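Local coordinates for intracellular protein transport protein USO1 (PDB 6LSU), which is required for protein transport from the ER to the Golgi as a homodimeric coiled-coil tether, of which this chain is the globular head, at residues H223-V228 with K265-N270; V404-I409 with F495-F500; D661-R666 with R717-H722. One frame throughout, in Å; residues are numbered along the deposited sequence.

Contact 1. Residues H223-V228 with K265-N270; sequences HVQKLV and KYNTSN
Gln225 and Asn267 join side-chain amides where helix 222-229 of the armadillo repeat ARM 4 meets the start of helix 268-276 in ARM 5. Asn267 ND2 gives a nearly straight bond (169°) to Gln225 OE1 at 3.1 Å, arriving above that carbonyl's plane, because the two amides are turned steeply, 76°, against each other. The other half of the Gln225 amide faces the loop: NE2 donates in its own plane to Lys265 O, 3.2 Å away, and also to Asn262 O. Glutamine suits this buried place because its long chain, extended beyond CG, carries donor and acceptor together across the gap. Asn270 ND2 reaches back to the helix, bonding to the main-chain Gln225 O at 3.1 Å from above the carbonyl plane, and binds Ile263 O as well. Asn267 is also the N-cap of helix 268-276. Its OD1 takes Asn270 N at 3.1 Å and Ser269 OG at 3.0 Å from opposite faces of the amide, which fixes its rotation and leaves ND2 for Gln225. Farther out, the bent Lys226 chain lies across this cap, its CD methylene 3.7 Å from Ser269 OG.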
loop_
_atom_site.group_PDB
_atom_site.type_symbol
_atom_site.label_atom_id
_atom_site.label_comp_id
_atom_site.label_asym_id
_atom_site.label_seq_id
_atom_site.Cartn_x
_atom_site.Cartn_y
_atom_site.Cartn_z
ATOM N N HIS A 223 -5.965 -5.400 -23.712
ATOM C CA HIS A 223 -6.649 -6.236 -24.725
ATOM C C HIS A 223 -6.936 -7.622 -24.128
ATOM O O HIS A 223 -8.141 -8.060 -24.204
ATOM C CB HIS A 223 -5.894 -6.322 -26.058
ATOM C CG HIS A 223 -6.685 -7.151 -27.011
ATOM N ND1 HIS A 223 -8.059 -6.983 -27.148
ATOM C CD2 HIS A 223 -6.357 -8.206 -27.781
ATOM C CE1 HIS A 223 -8.533 -7.873 -27.990
ATOM N NE2 HIS A 223 -7.510 -8.636 -28.398
ATOM N N VAL A 224 -5.905 -8.272 -23.552
ATOM C CA VAL A 224 -6.046 -9.622 -22.919
ATOM C C VAL A 224 -6.864 -9.512 -21.615
ATOM O O VAL A 224 -7.489 -10.527 -21.220
ATOM C CB VAL A 224 -4.688 -10.302 -22.651
ATOM C CG1 VAL A 224 -4.870 -11.695 -22.087
ATOM C CG2 VAL A 224 -3.806 -10.363 -23.881
ATOM N N GLN A 225 -6.823 -8.371 -20.915
ATOM C CA GLN A 225 -7.578 -8.200 -19.632
ATOM C C GLN A 225 -9.064 -8.327 -19.942
ATOM O O GLN A 225 -9.726 -9.088 -19.250
ATOM C CB GLN A 225 -7.338 -6.846 -18.960
ATOM C CG GLN A 225 -5.944 -6.683 -18.368
ATOM C CD GLN A 225 -5.815 -5.390 -17.596
ATOM O OE1 GLN A 225 -5.800 -4.295 -18.129
ATOM N NE2 GLN A 225 -5.794 -5.482 -16.288
ATOM N N LYS A 226 -9.525 -7.633 -20.990
ATOM C CA LYS A 226 -10.950 -7.632 -21.432
ATOM C C LYS A 226 -11.261 -9.015 -22.018
ATOM O O LYS A 226 -12.295 -9.629 -21.634
ATOM C CB LYS A 226 -11.231 -6.434 -22.354
ATOM C CG LYS A 226 -11.142 -5.058 -21.670
ATOM C CD LYS A 226 -12.472 -4.471 -21.139
ATOM C CE LYS A 226 -13.118 -5.288 -20.028
ATOM N NZ LYS A 226 -14.540 -4.945 -19.772
ATOM N N LEU A 227 -10.351 -9.555 -22.815
ATOM C CA LEU A 227 -10.525 -10.907 -23.401
ATOM C C LEU A 227 -10.727 -11.967 -22.315
ATOM O O LEU A 227 -11.574 -12.877 -22.531
ATOM C CB LEU A 227 -9.307 -11.236 -24.269
ATOM C CG LEU A 227 -9.496 -10.914 -25.748
ATOM C CD1 LEU A 227 -8.188 -11.054 -26.498
ATOM C CD2 LEU A 227 -10.575 -11.804 -26.338
ATOM N N VAL A 228 -9.961 -11.886 -21.211
ATOM C CA VAL A 228 -10.000 -12.926 -20.144
ATOM C C VAL A 228 -11.298 -12.736 -19.359
ATOM O O VAL A 228 -11.987 -13.750 -19.070
ATOM C CB VAL A 228 -8.756 -12.873 -19.239
ATOM C CG1 VAL A 228 -9.015 -13.559 -17.911
ATOM C CG2 VAL A 228 -7.548 -13.499 -19.916
ATOM N N LYS A 265 -6.403 -4.347 -12.296
ATOM C CA LYS A 265 -5.486 -3.182 -12.192
ATOM C C LYS A 265 -5.697 -2.336 -13.438
ATOM O O LYS A 265 -5.502 -2.847 -14.541
ATOM C CB LYS A 265 -4.024 -3.623 -12.036
ATOM C CG LYS A 265 -3.154 -2.661 -11.221
ATOM C CD LYS A 265 -2.863 -3.163 -9.812
ATOM C CE LYS A 265 -2.210 -2.171 -8.860
ATOM N NZ LYS A 265 -2.019 -2.778 -7.515
ATOM N N TYR A 266 -6.156 -1.105 -13.265
ATOM C CA TYR A 266 -6.202 -0.036 -14.302
ATOM C C TYR A 266 -7.319 -0.269 -15.324
ATOM O O TYR A 266 -7.371 0.439 -16.368
ATOM C CB TYR A 266 -4.863 0.048 -15.032
ATOM C CG TYR A 266 -3.683 0.251 -14.117
ATOM C CD1 TYR A 266 -3.747 1.154 -13.062
ATOM C CD2 TYR A 266 -2.499 -0.447 -14.309
ATOM C CE1 TYR A 266 -2.662 1.360 -12.220
ATOM C CE2 TYR A 266 -1.406 -0.252 -13.479
ATOM C CZ TYR A 266 -1.488 0.649 -12.428
ATOM O OH TYR A 266 -0.420 0.831 -11.601
ATOM N N ASN A 267 -8.221 -1.193 -15.034
ATOM C CA ASN A 267 -9.278 -1.617 -15.965
ATOM C C ASN A 267 -10.619 -1.381 -15.273
ATOM O O ASN A 267 -11.166 -2.362 -14.679
ATOM C CB ASN A 267 -9.027 -3.062 -16.392
ATOM C CG ASN A 267 -9.636 -3.397 -17.735
ATOM O OD1 ASN A 267 -10.813 -3.134 -17.978
ATOM N ND2 ASN A 267 -8.833 -3.992 -18.608
ATOM N N THR A 268 -11.120 -0.138 -15.348
ATOM C CA THR A 268 -12.348 0.320 -14.637
ATOM C C THR A 268 -13.493 -0.575 -15.099
ATOM O O THR A 268 -14.232 -1.127 -14.242
ATOM C CB THR A 268 -12.553 1.832 -14.817
ATOM O OG1 THR A 268 -12.251 2.191 -16.160
ATOM C CG2 THR A 268 -11.624 2.665 -13.961
ATOM N N SER A 269 -13.604 -0.787 -16.403
ATOM C CA SER A 269 -14.672 -1.636 -16.982
ATOM C C SER A 269 -14.584 -2.999 -16.298
ATOM O O SER A 269 -15.601 -3.487 -15.778
ATOM C CB SER A 269 -14.558 -1.740 -18.491
ATOM O OG SER A 269 -13.206 -1.566 -18.919
ATOM N N ASN A 270 -13.387 -3.585 -16.258
ATOM C CA ASN A 270 -13.175 -4.900 -15.588
ATOM C C ASN A 270 -13.569 -4.804 -14.100
ATOM O O ASN A 270 -14.142 -5.775 -13.554
ATOM C CB ASN A 270 -11.742 -5.381 -15.812
ATOM C CG ASN A 270 -11.621 -6.309 -17.000
ATOM O OD1 ASN A 270 -12.611 -6.555 -17.674
ATOM N ND2 ASN A 270 -10.443 -6.858 -17.213
#

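Contact 2. Residues V404-I409 with F495-F500; sequences VVSILI and FKANLF
Ile409 and Ala497 form the close part of this contact, their CA atoms only 5.2 Å apart. Ile409 points from helix 404-414 at the incoming chain, and because its CG2 stands anti to the backbone N, this methyl is the branch that meets residues 497-499. It lies 4.0 Å from Ala497 CB and sits against Ala497 O, which accepts a hydrogen bond from Gln449 NE2. Ala497 CB also rests 3.7 Å from Ser406 O, one helical turn before Asn410. A methyl is small enough to let the loop come this near the helix backbone. Leu499 continues the apolar surface inward: its CD2 approaches Ile409 CG2 at 4.4 Å, and both side chains also touch Phe445 of helix 439-459.

The other end is looser and faces solvent. Phe495, the first modelled residue after the gap 464-494, is exposed and also touches a crystal neighbour, so its pose may owe something to the lattice. Its ring meets Ser406 by an edge, CE1 lying 4.2 Å from Ser406 CB, while CZ comes within 4.4 Å of Ile407 CG1. Between the two ends, Asn410 ND2 binds Lys496 O and ties the loop to helix 404-414.

Asn498 turns away from helix 404-414 and serves as N-cap of helix 499-504: OD1 accepts weakly from Phe500 N at 2.8 Å and also from Glu501 N, and ND2 is held by Gln449 O. In this way an ARM 7 helix receives the chain that returns, still within ARM 8, to begin helix 499-504: a loop leading into an N-capped helix packs on a helix of the preceding repeat, within an armadillo-type alpha-solenoid.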
loop_
_atom_site.group_PDB
_atom_site.type_symbol
_atom_site.label_atom_id
_atom_site.label_comp_id
_atom_site.label_asym_id
_atom_site.label_seq_id
_atom_site.Cartn_x
_atom_site.Cartn_y
_atom_site.Cartn_z
ATOM N N VAL A 404 -16.618 3.115 15.968
ATOM C CA VAL A 404 -15.356 2.964 15.178
ATOM C C VAL A 404 -14.575 4.287 15.246
ATOM O O VAL A 404 -13.398 4.293 15.538
ATOM C CB VAL A 404 -15.713 2.458 13.778
ATOM C CG1 VAL A 404 -15.012 3.174 12.632
ATOM C CG2 VAL A 404 -15.458 0.969 13.718
ATOM N N VAL A 405 -15.220 5.422 15.170
ATOM C CA VAL A 405 -14.441 6.695 15.127
ATOM C C VAL A 405 -13.671 6.862 16.451
ATOM O O VAL A 405 -12.511 7.254 16.408
ATOM C CB VAL A 405 -15.331 7.891 14.800
ATOM C CG1 VAL A 405 -14.575 9.193 14.927
ATOM C CG2 VAL A 405 -15.898 7.729 13.415
ATOM N N SER A 406 -14.321 6.609 17.587
ATOM C CA SER A 406 -13.677 6.573 18.929
ATOM C C SER A 406 -12.441 5.648 18.930
ATOM O O SER A 406 -11.347 6.140 19.313
ATOM C CB SER A 406 -14.705 6.170 19.984
ATOM O OG SER A 406 -15.654 7.221 20.116
ATOM N N ILE A 407 -12.544 4.394 18.474
ATOM C CA ILE A 407 -11.370 3.459 18.433
ATOM C C ILE A 407 -10.240 4.067 17.595
ATOM O O ILE A 407 -9.131 3.918 17.920
ATOM C CB ILE A 407 -11.734 2.071 17.909
ATOM C CG1 ILE A 407 -12.907 1.476 18.682
ATOM C CG2 ILE A 407 -10.521 1.130 17.974
ATOM C CD1 ILE A 407 -13.170 0.088 18.293
ATOM N N LEU A 408 -10.541 4.700 16.482
ATOM C CA LEU A 408 -9.495 5.275 15.626
ATOM C C LEU A 408 -8.710 6.308 16.446
ATOM O O LEU A 408 -7.510 6.252 16.473
ATOM C CB LEU A 408 -10.127 5.893 14.377
ATOM C CG LEU A 408 -10.651 4.872 13.378
ATOM C CD1 LEU A 408 -11.263 5.582 12.189
ATOM C CD2 LEU A 408 -9.562 3.941 12.860
ATOM N N ILE A 409 -9.426 7.211 17.083
ATOM C CA ILE A 409 -8.836 8.351 17.832
ATOM C C ILE A 409 -8.044 7.787 18.992
ATOM O O ILE A 409 -6.933 8.215 19.224
ATOM C CB ILE A 409 -9.937 9.310 18.280
ATOM C CG1 ILE A 409 -10.534 9.998 17.041
ATOM C CG2 ILE A 409 -9.343 10.309 19.258
ATOM C CD1 ILE A 409 -11.741 10.878 17.321
ATOM N N PHE A 495 -13.066 4.691 27.758
ATOM C CA PHE A 495 -11.638 4.974 27.453
ATOM C C PHE A 495 -11.491 6.321 26.717
ATOM O O PHE A 495 -12.486 6.885 26.217
ATOM C CB PHE A 495 -11.041 3.825 26.639
ATOM C CG PHE A 495 -11.560 3.663 25.229
ATOM C CD1 PHE A 495 -12.058 4.734 24.506
ATOM C CD2 PHE A 495 -11.483 2.438 24.594
ATOM C CE1 PHE A 495 -12.503 4.579 23.206
ATOM C CE2 PHE A 495 -11.924 2.284 23.293
ATOM C CZ PHE A 495 -12.435 3.356 22.602
ATOM N N LYS A 496 -10.259 6.795 26.572
ATOM C CA LYS A 496 -9.938 8.158 26.096
ATOM C C LYS A 496 -10.030 8.247 24.560
ATOM O O LYS A 496 -9.363 7.477 23.872
ATOM C CB LYS A 496 -8.532 8.531 26.568
ATOM C CG LYS A 496 -8.451 9.053 27.994
ATOM C CD LYS A 496 -7.071 8.915 28.625
ATOM C CE LYS A 496 -6.457 10.237 29.049
ATOM N NZ LYS A 496 -7.432 11.136 29.718
ATOM N N ALA A 497 -10.783 9.208 24.020
ATOM C CA ALA A 497 -10.801 9.490 22.559
ATOM C C ALA A 497 -10.985 10.991 22.282
ATOM O O ALA A 497 -11.643 11.292 21.265
ATOM C CB ALA A 497 -11.885 8.681 21.883
ATOM N N ASN A 498 -10.413 11.879 23.112
ATOM C CA ASN A 498 -10.645 13.341 23.013
ATOM C C ASN A 498 -9.354 14.076 22.660
ATOM O O ASN A 498 -8.352 13.919 23.336
ATOM C CB ASN A 498 -11.313 13.928 24.263
ATOM C CG ASN A 498 -11.888 15.300 23.964
ATOM O OD1 ASN A 498 -11.155 16.256 23.712
ATOM N ND2 ASN A 498 -13.205 15.395 23.859
ATOM N N LEU A 499 -9.415 14.831 21.577
ATOM C CA LEU A 499 -8.245 15.490 20.957
ATOM C C LEU A 499 -7.937 16.743 21.767
ATOM O O LEU A 499 -6.771 17.135 21.781
ATOM C CB LEU A 499 -8.558 15.845 19.496
ATOM C CG LEU A 499 -8.690 14.672 18.533
ATOM C CD1 LEU A 499 -9.387 15.080 17.232
ATOM C CD2 LEU A 499 -7.343 14.080 18.228
ATOM N N PHE A 500 -8.973 17.367 22.339
ATOM C CA PHE A 500 -8.864 18.594 23.166
ATOM C C PHE A 500 -8.166 18.249 24.481
ATOM O O PHE A 500 -7.304 19.003 24.949
ATOM C CB PHE A 500 -10.234 19.202 23.368
ATOM C CG PHE A 500 -10.726 19.938 22.157
ATOM C CD1 PHE A 500 -10.097 21.096 21.739
ATOM C CD2 PHE A 500 -11.824 19.491 21.453
ATOM C CE1 PHE A 500 -10.572 21.790 20.635
ATOM C CE2 PHE A 500 -12.254 20.162 20.324
ATOM C CZ PHE A 500 -11.650 21.322 19.930
#

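Contact 3. Residues D661-R666 with R717-H722; sequences DNYASR and RTALSH
Tyr663 and Leu720 are brought together by their first torsions, in the C-terminal part of the helical, armadillo-type head, where the loop after helix 713-717 packs on helix 660-673. Tyr663 CG stands anti to the backbone N (chi1 172°), which directs CG toward residues 717-722, and Leu720 CG lies anti to its own carbonyl carbon (chi1 -67°), which sets it over the tyrosine ring. The result is a CH-pi contact: Leu720 CG is 3.9 Å from the centroid of the Tyr663 ring and 14° off its normal. A branched leucine fits here because CG lies over the face, displaced toward the rim, while CD1 reaches the CB end of the ring, 3.8 Å from Tyr663 CG; the same side chain also touches Tyr636 and Ile654.

At the ring edge, Arg717 O, at the end of helix 713-717, lies near the ring plane, 3.3 Å from Tyr663 CE2. Tyrosine answers the same helix end with its hydroxyl, since OH is hydrogen-bonded to Ile716 O, and this bond pins the far end of the ring. Just beyond, Thr718 leaves helical geometry and the chain turns, bringing Ala719 CB to 3.9 Å from Tyr663 CZ, where the small alanine lets the turn pass close to the tyrosine.

Ala664 is small enough for the helix to come close to Arg717: Arg717 O lies 3.6 Å from Ala664 CB, and Arg717 CG 4.0 Å from the same methyl.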
loop_
_atom_site.group_PDB
_atom_site.type_symbol
_atom_site.label_atom_id
_atom_site.label_comp_id
_atom_site.label_asym_id
_atom_site.label_seq_id
_atom_site.Cartn_x
_atom_site.Cartn_y
_atom_site.Cartn_z
ATOM N N ASP A 661 17.499 41.744 10.043
ATOM C CA ASP A 661 18.453 40.826 9.364
ATOM C C ASP A 661 18.387 39.464 10.071
ATOM O O ASP A 661 18.255 38.464 9.387
ATOM C CB ASP A 661 19.874 41.411 9.274
ATOM C CG ASP A 661 20.048 42.493 8.206
ATOM O OD1 ASP A 661 19.020 42.934 7.617
ATOM O OD2 ASP A 661 21.210 42.895 7.966
ATOM N N ASN A 662 18.465 39.430 11.397
ATOM C CA ASN A 662 18.603 38.154 12.147
ATOM C C ASN A 662 17.353 37.282 11.937
ATOM O O ASN A 662 17.489 36.053 11.839
ATOM C CB ASN A 662 18.813 38.384 13.641
ATOM C CG ASN A 662 19.317 37.141 14.335
ATOM O OD1 ASN A 662 20.152 36.416 13.779
ATOM N ND2 ASN A 662 18.803 36.884 15.532
ATOM N N TYR A 663 16.173 37.908 11.917
ATOM C CA TYR A 663 14.875 37.281 11.600
ATOM C C TYR A 663 14.983 36.602 10.237
ATOM O O TYR A 663 14.946 35.342 10.190
ATOM C CB TYR A 663 13.756 38.322 11.617
ATOM C CG TYR A 663 12.433 37.794 11.121
ATOM C CD1 TYR A 663 11.581 37.098 11.959
ATOM C CD2 TYR A 663 12.051 37.967 9.806
ATOM C CE1 TYR A 663 10.362 36.617 11.511
ATOM C CE2 TYR A 663 10.845 37.483 9.339
ATOM C CZ TYR A 663 9.996 36.812 10.191
ATOM O OH TYR A 663 8.809 36.360 9.720
ATOM N N ALA A 664 15.141 37.400 9.178
ATOM C CA ALA A 664 15.230 36.908 7.786
ATOM C C ALA A 664 16.262 35.784 7.739
ATOM O O ALA A 664 15.999 34.789 7.049
ATOM C CB ALA A 664 15.564 38.019 6.816
ATOM N N SER A 665 17.380 35.919 8.451
ATOM C CA SER A 665 18.465 34.903 8.428
ATOM C C SER A 665 17.897 33.592 8.963
ATOM O O SER A 665 18.186 32.543 8.366
ATOM C CB SER A 665 19.685 35.332 9.201
ATOM O OG SER A 665 20.416 34.209 9.654
ATOM N N ARG A 666 17.120 33.666 10.047
ATOM C CA ARG A 666 16.671 32.471 10.811
ATOM C C ARG A 666 15.507 31.792 10.092
ATOM O O ARG A 666 15.308 30.597 10.392
ATOM C CB ARG A 666 16.239 32.832 12.229
ATOM C CG ARG A 666 17.404 33.078 13.174
ATOM C CD ARG A 666 16.939 33.777 14.433
ATOM N NE ARG A 666 17.904 33.624 15.513
ATOM C CZ ARG A 666 17.642 33.814 16.805
ATOM N NH1 ARG A 666 16.435 34.184 17.201
ATOM N NH2 ARG A 666 18.595 33.628 17.707
ATOM N N ARG A 717 9.783 35.117 5.498
ATOM C CA ARG A 717 11.154 35.689 5.542
ATOM C C ARG A 717 11.112 37.224 5.557
ATOM O O ARG A 717 11.981 37.797 6.239
ATOM C CB ARG A 717 11.967 35.236 4.326
ATOM C CG ARG A 717 13.431 35.643 4.379
ATOM C CD ARG A 717 14.242 35.230 3.162
ATOM N NE ARG A 717 13.864 35.957 1.949
ATOM C CZ ARG A 717 13.386 35.408 0.824
ATOM N NH1 ARG A 717 13.216 34.097 0.714
ATOM N NH2 ARG A 717 13.082 36.187 -0.200
ATOM N N THR A 718 10.169 37.862 4.842
ATOM C CA THR A 718 10.115 39.342 4.673
ATOM C C THR A 718 8.989 39.957 5.512
ATOM O O THR A 718 8.472 41.033 5.129
ATOM C CB THR A 718 9.957 39.757 3.198
ATOM O OG1 THR A 718 8.587 39.784 2.783
ATOM C CG2 THR A 718 10.733 38.869 2.255
ATOM N N ALA A 719 8.589 39.310 6.605
ATOM C CA ALA A 719 7.482 39.811 7.443
ATOM C C ALA A 719 7.924 41.129 8.098
ATOM O O ALA A 719 7.127 42.088 8.063
ATOM C CB ALA A 719 7.064 38.776 8.460
ATOM N N LEU A 720 9.134 41.169 8.672
ATOM C CA LEU A 720 9.655 42.349 9.424
ATOM C C LEU A 720 10.129 43.427 8.444
ATOM O O LEU A 720 9.936 44.621 8.727
ATOM C CB LEU A 720 10.785 41.904 10.353
ATOM C CG LEU A 720 10.346 40.990 11.494
ATOM C CD1 LEU A 720 11.286 41.109 12.675
ATOM C CD2 LEU A 720 8.925 41.292 11.938
ATOM N N SER A 721 10.708 43.006 7.323
ATOM C CA SER A 721 11.142 43.893 6.215
ATOM C C SER A 721 9.924 44.606 5.618
ATOM O O SER A 721 8.835 44.014 5.602
ATOM C CB SER A 721 11.907 43.122 5.161
ATOM O OG SER A 721 12.774 42.159 5.748
ATOM N N HIS A 722 10.119 45.859 5.194
ATOM C CA HIS A 722 9.163 46.722 4.444
ATOM C C HIS A 722 8.036 47.199 5.372
ATOM O O HIS A 722 7.866 48.427 5.493
ATOM C CB HIS A 722 8.668 46.017 3.163
ATOM C CG HIS A 722 8.408 46.952 2.023
ATOM N ND1 HIS A 722 9.430 47.495 1.259
ATOM C CD2 HIS A 722 7.258 47.447 1.513
ATOM C CE1 HIS A 722 8.920 48.285 0.335
ATOM N NE2 HIS A 722 7.588 48.273 0.468
#

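From the N terminus, the three contacts follow one another in series; none nests in or crosses another. Contact 1 closes a largely helical excursion of 36 residues and ties ARM 4 to the beginning of ARM 5. Contact 2 joins ARM 7 to ARM 8, closing a loop of 85 residues that contains the unmodelled, charged region. Contact 3 closes a loop of 50 residues, bringing residues 717-722, near the C-terminal end of the modelled head, back to helix 660-673. Contacts 1 and 2 have their centres about 41 Å apart, on opposite sides of the chain's centre, and contacts 1 and 3 have centres about 57 Å apart, so each lies in a separate part of the long, curved helical head.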